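Local coordinates for capsid protein (Infectious hypodermal and hematopoietic necrosis virus, PDB 3N7X) that builds the icosahedral capsid of a shrimp densovirus from sixty copies of a beta-barrel subunit and binds calcium ions, at residues A[97-100]-A[101-105]; A[303-306]-A[307-310]; A[162-165]-A[166-169]; A[85-88]-A[89-92]; A[77-80]-A[81-85]. One frame throughout, in Å; residues are numbered along the deposited sequence.

Contact 1: A[97-100]-A[101-105]; sequences QRYK and MVKSM
Tyr-99 and Lys-103 lie one turn apart on helix 97-109 and pack side chain on side chain. CB of Lys-103 sits over one face of the tyrosine ring, 3.9 Å from Tyr-99 CE1. The extended lysine chain then runs on past the phenol end, with Lys-103 CG 3.7 Å from Tyr-99 OH. The ring gets there because its CG stands opposite the backbone N (chi1 172°), which swings it along the helix toward Lys-103. The hydroxyl bonds to the backbone N of Ile-225.

The tight part is the main chain beside this pair. Met-101 N bonds to Gln-97 O at 3.0 Å. Val-102 N bonds to Tyr-99 O at 3.1 Å, but from 61° out of the carbonyl plane. Methyl CG2 of Val-102 presses on Arg-98 O at 3.2 Å.

The loose part is the face carrying the exposed Lys-100 and Ser-104. Here the helix kinks, and the usual bond from Ser-104 N to Lys-100 O is replaced by a water. The water donates to Lys-100 O at 3.0 Å and accepts from Ser-104 N at 3.0 Å. The long chain of Lys-100 stays extended and leads away from the next turn.

Arg-98 points to a neighbouring subunit, where it forms a salt bridge with Asp-44 and bonds to the backbone O of Pro-298. Within its own chain the helix rests on strand 45-59, with Arg-98 and Tyr-99 both against Phe-50, while Tyr-99 and Lys-103 touch Glu-224 in a loop.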
loop_
_atom_site.group_PDB
_atom_site.type_symbol
_atom_site.label_atom_id
_atom_site.label_comp_id
_atom_site.label_asym_id
_atom_site.label_seq_id
_atom_site.Cartn_x
_atom_site.Cartn_y
_atom_site.Cartn_z
ATOM N N GLN A 97 44.546 66.002 -61.004
ATOM C CA GLN A 97 43.961 67.070 -60.201
ATOM C C GLN A 97 44.175 66.797 -58.723
ATOM O O GLN A 97 44.504 67.706 -57.958
ATOM C CB GLN A 97 42.460 67.203 -60.460
ATOM C CG GLN A 97 42.083 68.144 -61.589
ATOM C CD GLN A 97 42.686 69.535 -61.436
ATOM O OE1 GLN A 97 43.673 69.867 -62.094
ATOM N NE2 GLN A 97 42.095 70.349 -60.562
ATOM N N ARG A 98 43.990 65.545 -58.323
ATOM C CA ARG A 98 44.161 65.195 -56.925
ATOM C C ARG A 98 45.582 65.451 -56.444
ATOM O O ARG A 98 45.778 66.090 -55.409
ATOM C CB ARG A 98 43.736 63.743 -56.678
ATOM C CG ARG A 98 42.232 63.562 -56.872
ATOM C CD ARG A 98 41.678 62.236 -56.367
ATOM N NE ARG A 98 40.217 62.279 -56.399
ATOM C CZ ARG A 98 39.410 61.545 -55.635
ATOM N NH1 ARG A 98 39.906 60.680 -54.759
ATOM N NH2 ARG A 98 38.096 61.699 -55.732
ATOM N N TYR A 99 46.579 64.984 -57.184
ATOM C CA TYR A 99 47.945 65.230 -56.752
ATOM C C TYR A 99 48.192 66.736 -56.697
ATOM O O TYR A 99 48.749 67.256 -55.729
ATOM C CB TYR A 99 48.948 64.566 -57.699
ATOM C CG TYR A 99 50.389 64.946 -57.414
ATOM C CD1 TYR A 99 50.881 64.982 -56.104
ATOM C CD2 TYR A 99 51.260 65.285 -58.453
ATOM C CE1 TYR A 99 52.208 65.349 -55.837
ATOM C CE2 TYR A 99 52.586 65.650 -58.197
ATOM C CZ TYR A 99 53.053 65.682 -56.889
ATOM O OH TYR A 99 54.359 66.051 -56.644
ATOM N N LYS A 100 47.750 67.434 -57.735
ATOM C CA LYS A 100 47.930 68.873 -57.826
ATOM C C LYS A 100 47.408 69.632 -56.606
ATOM O O LYS A 100 48.073 70.531 -56.094
ATOM C CB LYS A 100 47.241 69.387 -59.087
ATOM C CG LYS A 100 47.428 70.864 -59.361
ATOM C CD LYS A 100 46.727 71.240 -60.655
ATOM C CE LYS A 100 46.868 72.724 -60.977
ATOM N NZ LYS A 100 46.155 73.080 -62.247
ATOM N N MET A 101 46.226 69.260 -56.134
ATOM C CA MET A 101 45.617 69.934 -54.995
ATOM C C MET A 101 46.206 69.624 -53.625
ATOM O O MET A 101 45.954 70.364 -52.676
ATOM C CB MET A 101 44.123 69.633 -54.958
ATOM C CG MET A 101 43.395 70.001 -56.233
ATOM S SD MET A 101 43.346 71.772 -56.484
ATOM C CE MET A 101 41.773 72.138 -55.817
ATOM N N VAL A 102 46.973 68.543 -53.504
ATOM C CA VAL A 102 47.560 68.192 -52.210
ATOM C C VAL A 102 49.076 68.172 -52.247
ATOM O O VAL A 102 49.726 67.895 -51.242
ATOM C CB VAL A 102 47.085 66.808 -51.721
ATOM C CG1 VAL A 102 45.586 66.821 -51.526
ATOM C CG2 VAL A 102 47.489 65.730 -52.716
ATOM N N LYS A 103 49.623 68.460 -53.418
ATOM C CA LYS A 103 51.062 68.486 -53.638
ATOM C C LYS A 103 51.805 69.302 -52.577
ATOM O O LYS A 103 52.769 68.832 -51.969
ATOM C CB LYS A 103 51.318 69.069 -55.023
ATOM C CG LYS A 103 52.758 69.211 -55.450
ATOM C CD LYS A 103 52.752 69.893 -56.806
ATOM C CE LYS A 103 54.129 70.146 -57.359
ATOM N NZ LYS A 103 53.994 70.965 -58.596
ATOM N N SER A 104 51.344 70.524 -52.348
ATOM C CA SER A 104 51.990 71.400 -51.388
ATOM C C SER A 104 51.965 70.837 -49.969
ATOM O O SER A 104 52.975 70.857 -49.259
ATOM C CB SER A 104 51.324 72.775 -51.419
ATOM O OG SER A 104 52.162 73.744 -50.819
ATOM N N MET A 105 50.805 70.341 -49.557
ATOM C CA MET A 105 50.657 69.777 -48.226
ATOM C C MET A 105 51.538 68.533 -48.073
ATOM O O MET A 105 52.198 68.355 -47.050
ATOM C CB MET A 105 49.194 69.431 -47.972
ATOM C CG MET A 105 48.823 69.380 -46.504
ATOM S SD MET A 105 47.122 68.841 -46.255
ATOM C CE MET A 105 46.254 70.236 -46.898
HETATM O O HOH W 1 48.823 71.688 -53.485
#

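Contact 2: A[303-306]-A[307-310]; sequences VASL and GMLQ
Leu-306 and Met-308 carry this turn, with Ser-305 beside them. Residues 303-305 arrive extended; the chain bends at Leu-306, and residues 307-310 have helical angles. The curl starts at Leu-306 O, which accepts from Leu-309 N at 3.0 Å. The bond is nearly straight (162° at the hydrogen), though the donor stands 39° above the carbonyl plane. The same oxygen is also covered by the side chain of Leu-309, whose CB and CG both lie 3.3 Å from Leu-306 O. Gln-310 N repeats the three-residue step to Gly-307 O at 2.9 Å, and the two bonds make a short 3-10-like turn in the loop between strands 281-296 and 312-313.

Met-308 folds back over the bend. Its CG lies between the backbone N and the carbonyl carbon (chi1 75°), and two further bends return the thioether to the incoming chain. Met-308 SD comes 3.7 Å from Leu-306 C. Met-308 CE meets Ser-305 twice, 3.1 Å from Ser-305 OG and 3.6 Å from Ser-305 O. Tyr-109 of helix 97-109 packs on both Met-308 and Ser-305.

The Leu-306 side chain takes the other direction and packs on Asn-160 of a neighbouring subunit.

Across the bend, then, a single backbone hydrogen bond supplies the directional hold. Met-308 adds only van der Waals contact, its sulfur and methyl lying on main-chain atoms and on the Ser-305 hydroxyl.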
loop_
_atom_site.group_PDB
_atom_site.type_symbol
_atom_site.label_atom_id
_atom_site.label_comp_id
_atom_site.label_asym_id
_atom_site.label_seq_id
_atom_site.Cartn_x
_atom_site.Cartn_y
_atom_site.Cartn_z
ATOM N N VAL A 303 51.473 79.702 -38.834
ATOM C CA VAL A 303 52.825 79.599 -39.373
ATOM C C VAL A 303 53.112 78.162 -39.766
ATOM O O VAL A 303 52.516 77.234 -39.230
ATOM C CB VAL A 303 53.904 80.042 -38.344
ATOM C CG1 VAL A 303 53.560 81.403 -37.782
ATOM C CG2 VAL A 303 54.035 79.014 -37.230
ATOM N N ALA A 304 54.003 77.973 -40.727
ATOM C CA ALA A 304 54.376 76.621 -41.113
ATOM C C ALA A 304 55.292 76.175 -39.970
ATOM O O ALA A 304 56.143 76.944 -39.508
ATOM C CB ALA A 304 55.137 76.638 -42.425
ATOM N N SER A 305 55.118 74.958 -39.486
ATOM C CA SER A 305 55.969 74.505 -38.397
ATOM C C SER A 305 57.326 74.044 -38.931
ATOM O O SER A 305 57.611 74.189 -40.118
ATOM C CB SER A 305 55.269 73.374 -37.650
ATOM O OG SER A 305 54.757 72.419 -38.561
ATOM N N LEU A 306 58.163 73.500 -38.056
ATOM C CA LEU A 306 59.479 73.013 -38.458
ATOM C C LEU A 306 59.746 71.638 -37.873
ATOM O O LEU A 306 60.648 70.924 -38.312
ATOM C CB LEU A 306 60.565 73.968 -37.980
ATOM C CG LEU A 306 60.577 75.347 -38.632
ATOM C CD1 LEU A 306 61.591 76.222 -37.913
ATOM C CD2 LEU A 306 60.913 75.224 -40.118
ATOM N N GLY A 307 58.947 71.283 -36.874
ATOM C CA GLY A 307 59.105 70.010 -36.206
ATOM C C GLY A 307 59.159 68.793 -37.103
ATOM O O GLY A 307 59.887 67.845 -36.810
ATOM N N MET A 308 58.405 68.809 -38.197
ATOM C CA MET A 308 58.386 67.658 -39.089
ATOM C C MET A 308 59.772 67.294 -39.619
ATOM O O MET A 308 59.995 66.167 -40.063
ATOM C CB MET A 308 57.407 67.885 -40.254
ATOM C CG MET A 308 57.882 68.832 -41.345
ATOM S SD MET A 308 57.914 70.571 -40.867
ATOM C CE MET A 308 56.178 70.949 -40.875
ATOM N N LEU A 309 60.709 68.234 -39.564
ATOM C CA LEU A 309 62.059 67.963 -40.040
ATOM C C LEU A 309 62.731 66.850 -39.242
ATOM O O LEU A 309 63.696 66.237 -39.705
ATOM C CB LEU A 309 62.922 69.223 -39.957
ATOM C CG LEU A 309 62.558 70.365 -40.909
ATOM C CD1 LEU A 309 63.506 71.531 -40.694
ATOM C CD2 LEU A 309 62.627 69.880 -42.348
ATOM N N GLN A 310 62.220 66.592 -38.043
ATOM C CA GLN A 310 62.785 65.566 -37.176
ATOM C C GLN A 310 62.303 64.157 -37.481
ATOM O O GLN A 310 62.957 63.186 -37.097
ATOM C CB GLN A 310 62.470 65.870 -35.710
ATOM C CG GLN A 310 63.204 67.049 -35.121
ATOM C CD GLN A 310 62.924 67.199 -33.642
ATOM O OE1 GLN A 310 63.151 66.276 -32.863
ATOM N NE2 GLN A 310 62.427 68.362 -33.246
#

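Contact 3: A[162-165]-A[166-169]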
loop_
_atom_site.group_PDB
_atom_site.type_symbol
_atom_site.label_atom_id
_atom_site.label_comp_id
_atom_site.label_asym_id
_atom_site.label_seq_id
_atom_site.Cartn_x
_atom_site.Cartn_y
_atom_site.Cartn_z
ATOM N N LEU A 162 69.130 46.787 -63.741
ATOM C CA LEU A 162 69.051 46.671 -65.188
ATOM C C LEU A 162 68.816 48.035 -65.813
ATOM O O LEU A 162 68.432 48.987 -65.128
ATOM C CB LEU A 162 67.911 45.733 -65.581
ATOM C CG LEU A 162 67.946 44.337 -64.958
ATOM C CD1 LEU A 162 66.669 43.602 -65.329
ATOM C CD2 LEU A 162 69.178 43.566 -65.430
ATOM N N SER A 163 69.053 48.122 -67.118
ATOM C CA SER A 163 68.845 49.361 -67.856
ATOM C C SER A 163 67.748 49.147 -68.876
ATOM O O SER A 163 67.534 48.026 -69.341
ATOM C CB SER A 163 70.117 49.783 -68.598
ATOM O OG SER A 163 71.106 50.250 -67.703
ATOM N N THR A 164 67.046 50.222 -69.212
ATOM C CA THR A 164 65.993 50.156 -70.212
ATOM C C THR A 164 66.697 49.961 -71.553
ATOM O O THR A 164 67.857 50.352 -71.703
ATOM C CB THR A 164 65.207 51.467 -70.243
ATOM O OG1 THR A 164 66.126 52.564 -70.181
ATOM C CG2 THR A 164 64.260 51.555 -69.063
ATOM N N LYS A 165 66.020 49.350 -72.521
ATOM C CA LYS A 165 66.636 49.146 -73.827
ATOM C C LYS A 165 67.006 50.515 -74.402
ATOM O O LYS A 165 68.077 50.692 -74.978
ATOM C CB LYS A 165 65.682 48.414 -74.771
ATOM C CG LYS A 165 66.335 48.000 -76.079
ATOM C CD LYS A 165 65.347 47.328 -77.016
ATOM C CE LYS A 165 65.998 46.953 -78.337
ATOM N NZ LYS A 165 65.017 46.345 -79.285
ATOM N N GLU A 166 66.111 51.482 -74.242
ATOM C CA GLU A 166 66.365 52.840 -74.703
ATOM C C GLU A 166 66.639 53.651 -73.458
ATOM O O GLU A 166 65.854 53.629 -72.515
ATOM C CB GLU A 166 65.150 53.399 -75.417
ATOM C CG GLU A 166 64.739 52.563 -76.585
ATOM C CD GLU A 166 63.736 53.270 -77.447
ATOM O OE1 GLU A 166 62.681 53.689 -76.910
ATOM O OE2 GLU A 166 64.006 53.408 -78.662
ATOM N N THR A 167 67.739 54.384 -73.450
ATOM C CA THR A 167 68.093 55.151 -72.266
ATOM C C THR A 167 67.576 56.576 -72.198
ATOM O O THR A 167 67.995 57.356 -71.347
ATOM C CB THR A 167 69.602 55.167 -72.098
ATOM O OG1 THR A 167 70.197 55.463 -73.369
ATOM C CG2 THR A 167 70.102 53.790 -71.579
ATOM N N ASP A 168 66.653 56.913 -73.080
ATOM C CA ASP A 168 66.098 58.252 -73.093
ATOM C C ASP A 168 64.602 58.195 -72.829
ATOM O O ASP A 168 63.852 59.084 -73.248
ATOM C CB ASP A 168 66.352 58.908 -74.450
ATOM C CG ASP A 168 65.840 58.062 -75.613
ATOM O OD1 ASP A 168 65.593 58.633 -76.701
ATOM O OD2 ASP A 168 65.691 56.826 -75.440
ATOM N N VAL A 169 64.166 57.149 -72.141
ATOM C CA VAL A 169 62.750 56.996 -71.845
ATOM C C VAL A 169 62.252 58.082 -70.877
ATOM O O VAL A 169 62.956 58.472 -69.948
ATOM C CB VAL A 169 62.471 55.586 -71.272
ATOM C CG1 VAL A 169 63.249 55.386 -69.990
ATOM C CG2 VAL A 169 60.984 55.398 -71.052
#
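Thr-164 and Val-169 meet where strand 161-164, part of the seven-stranded antiparallel sheet in this beta-barrel capsid subunit, gives way to the loop before helix 171-176. Their side chains are set at a slant to each other. Methyl CG1 of Val-169 touches both branches of the threonine. Val-169 CG1 lies 4.1 Å from Thr-164 CG2 and 4.0 Å from Thr-164 OG1. Trp-174 of the helix packs against both residues.

The threonine uses its two branches differently. CG2 is opposite the carbonyl carbon and faces the valine. The hydroxyl falls between the backbone N and the carbonyl carbon (chi1 44°), which aims it at the bend in the chain. Two carbonyl acceptors lie beside it, Glu-166 O and Asn-321 O. With one hydrogen to give, Thr-164 OG1 must share it or choose between them.

Lys-165 and Glu-166 stand at the outside of the turn. Both are exposed, and the extended lysine chain leads away from the loop. On the other flank Thr-167 CG2 lies 4.1 Å from Thr-164 O.

The bond from Thr-164 OG1 to Glu-166 O is 2.6 Å long and comes from 47° above the plane of that carbonyl.

Contact 4: A[85-88]-A[89-92]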
loop_
_atom_site.group_PDB
_atom_site.type_symbol
_atom_site.label_atom_id
_atom_site.label_comp_id
_atom_site.label_asym_id
_atom_site.label_seq_id
_atom_site.Cartn_x
_atom_site.Cartn_y
_atom_site.Cartn_z
ATOM N N GLY A 85 49.100 61.534 -64.988
ATOM C CA GLY A 85 48.273 60.976 -66.039
ATOM C C GLY A 85 48.744 61.562 -67.358
ATOM O O GLY A 85 49.853 62.095 -67.437
ATOM N N LEU A 86 47.912 61.479 -68.390
ATOM C CA LEU A 86 48.279 62.022 -69.690
ATOM C C LEU A 86 47.452 63.244 -70.057
ATOM O O LEU A 86 46.241 63.266 -69.850
ATOM C CB LEU A 86 48.110 60.963 -70.779
ATOM C CG LEU A 86 49.020 59.745 -70.654
ATOM C CD1 LEU A 86 48.792 58.820 -71.836
ATOM C CD2 LEU A 86 50.474 60.195 -70.595
ATOM N N LYS A 87 48.125 64.258 -70.597
ATOM C CA LYS A 87 47.484 65.493 -71.038
ATOM C C LYS A 87 46.769 65.112 -72.342
ATOM O O LYS A 87 47.381 64.523 -73.237
ATOM C CB LYS A 87 48.567 66.538 -71.299
ATOM C CG LYS A 87 48.106 67.971 -71.453
ATOM C CD LYS A 87 49.277 68.800 -71.969
ATOM C CE LYS A 87 48.969 70.285 -72.019
ATOM N NZ LYS A 87 48.976 70.878 -70.657
ATOM N N SER A 88 45.485 65.439 -72.454
ATOM C CA SER A 88 44.709 65.067 -73.637
ATOM C C SER A 88 45.204 65.618 -74.970
ATOM O O SER A 88 45.030 64.985 -76.015
ATOM C CB SER A 88 43.241 65.466 -73.453
ATOM O OG SER A 88 43.079 66.872 -73.493
ATOM N N SER A 89 45.822 66.790 -74.942
ATOM C CA SER A 89 46.294 67.407 -76.171
ATOM C C SER A 89 47.542 66.787 -76.791
ATOM O O SER A 89 47.608 66.637 -78.007
ATOM C CB SER A 89 46.520 68.905 -75.955
ATOM O OG SER A 89 47.464 69.148 -74.926
ATOM N N ASP A 90 48.524 66.413 -75.978
ATOM C CA ASP A 90 49.752 65.845 -76.530
ATOM C C ASP A 90 50.224 64.542 -75.897
ATOM O O ASP A 90 51.346 64.105 -76.149
ATOM C CB ASP A 90 50.886 66.865 -76.433
ATOM C CG ASP A 90 51.121 67.341 -75.010
ATOM O OD1 ASP A 90 50.688 66.642 -74.064
ATOM O OD2 ASP A 90 51.751 68.409 -74.836
ATOM N N SER A 91 49.383 63.931 -75.071
ATOM C CA SER A 91 49.741 62.677 -74.412
ATOM C C SER A 91 51.015 62.783 -73.571
ATOM O O SER A 91 51.727 61.796 -73.385
ATOM C CB SER A 91 49.912 61.563 -75.449
ATOM O OG SER A 91 48.702 61.332 -76.149
ATOM N N SER A 92 51.304 63.977 -73.066
ATOM C CA SER A 92 52.489 64.175 -72.237
ATOM C C SER A 92 52.108 63.934 -70.777
ATOM O O SER A 92 50.924 63.939 -70.426
ATOM C CB SER A 92 53.024 65.601 -72.395
ATOM O OG SER A 92 52.148 66.547 -71.798
#
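Lys-87 lies across Asp-90 without forming a salt bridge. The carbon chain of the lysine, not its amine, touches the carboxylate: Lys-87 CD is 3.3 Å from Asp-90 OD1. A bend at the last torsion (chi4 75°) turns the amine aside, and Lys-87 NZ stays 5.6 Å from Asp-90 OD2. Ser-89 OG touches the same lysine chain, 3.5 Å from Lys-87 CE.

Asp-90 OD1 is occupied by Ser-92. Ser-92 N donates to it at 2.9 Å, which makes an Asx turn, and Ser-92 OG donates at 2.7 Å. Both arrive from the same face of the carboxylate, and this should fix its rotation.

The loop closes the beta hairpin between strands 84-86 and 93-95. Lys-87 N bonds to Ser-92 O at 2.8 Å, in the carbonyl plane and nearly straight (165°). Leu-86 CA adds a C-H contact to that oxygen. Ser-91 N returns to Lys-87 O at 2.8 Å, with Ser-91 itself in a left-handed backbone conformation.

Leu-86 packs on Gln-176, a calcium-binding residue, and its side chain is about 6 Å from a bound calcium ion. Its backbone N bonds to Gln-195 OE1 of a neighbouring subunit.

Contact 5: A[77-80]-A[81-85]; sequences HWMN and LYLYG
Met-79 O is gripped by two donors from the next turn, Tyr-82 N at 2.9 Å and Leu-83 N at 3.1 Å. The second comes in nearly along the C=O axis, the first from 50° above the carbonyl plane. Just before, Leu-81 N bonds to Trp-78 O at 3.0 Å. At the far end Tyr-84 N makes a weak bond to Asn-80 O.

Leu-81 CG packs on Trp-78 CB at 4.1 Å, and Leu-83 CD2 lies 4.3 Å from Met-79 CE. The Tyr-84 ring turns its edge to Asn-80 O, which lies in the ring plane 3.5 Å from Tyr-84 CD2. Tyr-82 CD2 comes 3.4 Å from Trp-78 O.

Outer partners hold these groups in place. Asn-80 OD1 accepts from Thr-231 N, Tyr-82 OH bonds to Leu-76 O, and Tyr-84 OH to Ile-225 O. The Trp-78 ring meets Trp-174 edge-to-face and lies nearly parallel to Phe-232. The Trp-78 side chain is about 3 Å from a bound magnesium ion.

This is a single helical turn, 80-83; Tyr-84 is the first residue to leave helical angles and opens strand 84-86. The result is a buried helix-to-strand junction near the centre of the capsid subunit.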
loop_
_atom_site.group_PDB
_atom_site.type_symbol
_atom_site.label_atom_id
_atom_site.label_comp_id
_atom_site.label_asym_id
_atom_site.label_seq_id
_atom_site.Cartn_x
_atom_site.Cartn_y
_atom_site.Cartn_z
ATOM N N HIS A 77 55.777 49.937 -58.182
ATOM C CA HIS A 77 56.243 50.662 -57.009
ATOM C C HIS A 77 56.516 52.144 -57.273
ATOM O O HIS A 77 56.801 52.897 -56.339
ATOM C CB HIS A 77 57.508 50.000 -56.456
ATOM C CG HIS A 77 58.580 49.810 -57.481
ATOM N ND1 HIS A 77 59.896 50.161 -57.257
ATOM C CD2 HIS A 77 58.534 49.307 -58.738
ATOM C CE1 HIS A 77 60.612 49.886 -58.332
ATOM N NE2 HIS A 77 59.809 49.366 -59.245
ATOM N N TRP A 78 56.433 52.559 -58.535
ATOM C CA TRP A 78 56.668 53.959 -58.895
ATOM C C TRP A 78 55.418 54.788 -58.644
ATOM O O TRP A 78 54.439 54.685 -59.383
ATOM C CB TRP A 78 57.059 54.082 -60.369
ATOM C CG TRP A 78 58.431 53.574 -60.701
ATOM C CD1 TRP A 78 59.257 52.840 -59.896
ATOM C CD2 TRP A 78 59.125 53.738 -61.946
ATOM N NE1 TRP A 78 60.423 52.537 -60.563
ATOM C CE2 TRP A 78 60.368 53.075 -61.822
ATOM C CE3 TRP A 78 58.815 54.380 -63.156
ATOM C CZ2 TRP A 78 61.303 53.035 -62.863
ATOM C CZ3 TRP A 78 59.746 54.339 -64.193
ATOM C CH2 TRP A 78 60.975 53.671 -64.038
ATOM N N MET A 79 55.452 55.613 -57.605
ATOM C CA MET A 79 54.310 56.459 -57.276
ATOM C C MET A 79 53.904 57.340 -58.452
ATOM O O MET A 79 52.734 57.681 -58.613
ATOM C CB MET A 79 54.644 57.339 -56.073
ATOM C CG MET A 79 54.820 56.569 -54.782
ATOM S SD MET A 79 55.272 57.627 -53.395
ATOM C CE MET A 79 53.778 58.612 -53.194
ATOM N N ASN A 80 54.883 57.694 -59.276
ATOM C CA ASN A 80 54.650 58.551 -60.426
ATOM C C ASN A 80 53.569 58.017 -61.353
ATOM O O ASN A 80 52.844 58.791 -61.974
ATOM C CB ASN A 80 55.948 58.727 -61.213
ATOM C CG ASN A 80 57.121 59.072 -60.323
ATOM O OD1 ASN A 80 57.539 58.265 -59.485
ATOM N ND2 ASN A 80 57.660 60.277 -60.491
ATOM N N LEU A 81 53.459 56.696 -61.447
ATOM C CA LEU A 81 52.464 56.096 -62.326
ATOM C C LEU A 81 51.040 56.317 -61.851
ATOM O O LEU A 81 50.100 56.175 -62.627
ATOM C CB LEU A 81 52.716 54.595 -62.474
ATOM C CG LEU A 81 54.030 54.164 -63.135
ATOM C CD1 LEU A 81 54.067 52.649 -63.220
ATOM C CD2 LEU A 81 54.150 54.771 -64.529
ATOM N N TYR A 82 50.875 56.675 -60.582
ATOM C CA TYR A 82 49.540 56.882 -60.028
ATOM C C TYR A 82 49.166 58.348 -59.839
ATOM O O TYR A 82 48.003 58.715 -59.992
ATOM C CB TYR A 82 49.420 56.173 -58.678
ATOM C CG TYR A 82 49.820 54.714 -58.691
ATOM C CD1 TYR A 82 48.871 53.703 -58.888
ATOM C CD2 TYR A 82 51.151 54.340 -58.486
ATOM C CE1 TYR A 82 49.243 52.355 -58.874
ATOM C CE2 TYR A 82 51.530 53.004 -58.472
ATOM C CZ TYR A 82 50.575 52.019 -58.664
ATOM O OH TYR A 82 50.964 50.702 -58.629
ATOM N N LEU A 83 50.144 59.182 -59.497
ATOM C CA LEU A 83 49.889 60.604 -59.268
ATOM C C LEU A 83 49.881 61.446 -60.541
ATOM O O LEU A 83 49.484 62.613 -60.521
ATOM C CB LEU A 83 50.913 61.161 -58.273
ATOM C CG LEU A 83 50.594 60.967 -56.786
ATOM C CD1 LEU A 83 50.115 59.554 -56.527
ATOM C CD2 LEU A 83 51.825 61.279 -55.960
ATOM N N TYR A 84 50.322 60.850 -61.644
ATOM C CA TYR A 84 50.347 61.540 -62.931
ATOM C C TYR A 84 49.447 60.826 -63.921
ATOM O O TYR A 84 49.083 59.666 -63.722
ATOM C CB TYR A 84 51.764 61.573 -63.500
ATOM C CG TYR A 84 52.674 62.568 -62.833
ATOM C CD1 TYR A 84 52.781 63.873 -63.316
ATOM C CD2 TYR A 84 53.422 62.213 -61.711
ATOM C CE1 TYR A 84 53.617 64.803 -62.696
ATOM C CE2 TYR A 84 54.259 63.131 -61.083
ATOM C CZ TYR A 84 54.355 64.423 -61.579
ATOM O OH TYR A 84 55.192 65.331 -60.968
ATOM N N GLY A 85 49.100 61.534 -64.988
ATOM C CA GLY A 85 48.273 60.976 -66.039
ATOM C C GLY A 85 48.744 61.562 -67.358
ATOM O O GLY A 85 49.853 62.095 -67.437
#

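In the fold
Along the chain the order is contact 5, contact 4, contact 1, contact 3, contact 2. Contacts 5 and 4 share Gly-85 on strand 84-86, their centres 14 Å apart. Strand 93-95 then leads to helix 97-109, which carries contact 1. Contact 5 meets contact 1 by packing, with Tyr-99 CB 3.5 Å from Leu-83 O, while contacts 1 and 4 do not touch. Contact 3 lies at the end of strand 161-164 of the seven-stranded sheet and in the loop that follows. Contact 2 lies on the same side of the chain's centre as contact 1, 19 Å away between centres, and 39 Å from contact 3. Contacts 1, 2 and 4 lie at interfaces of the sixty-chain shell.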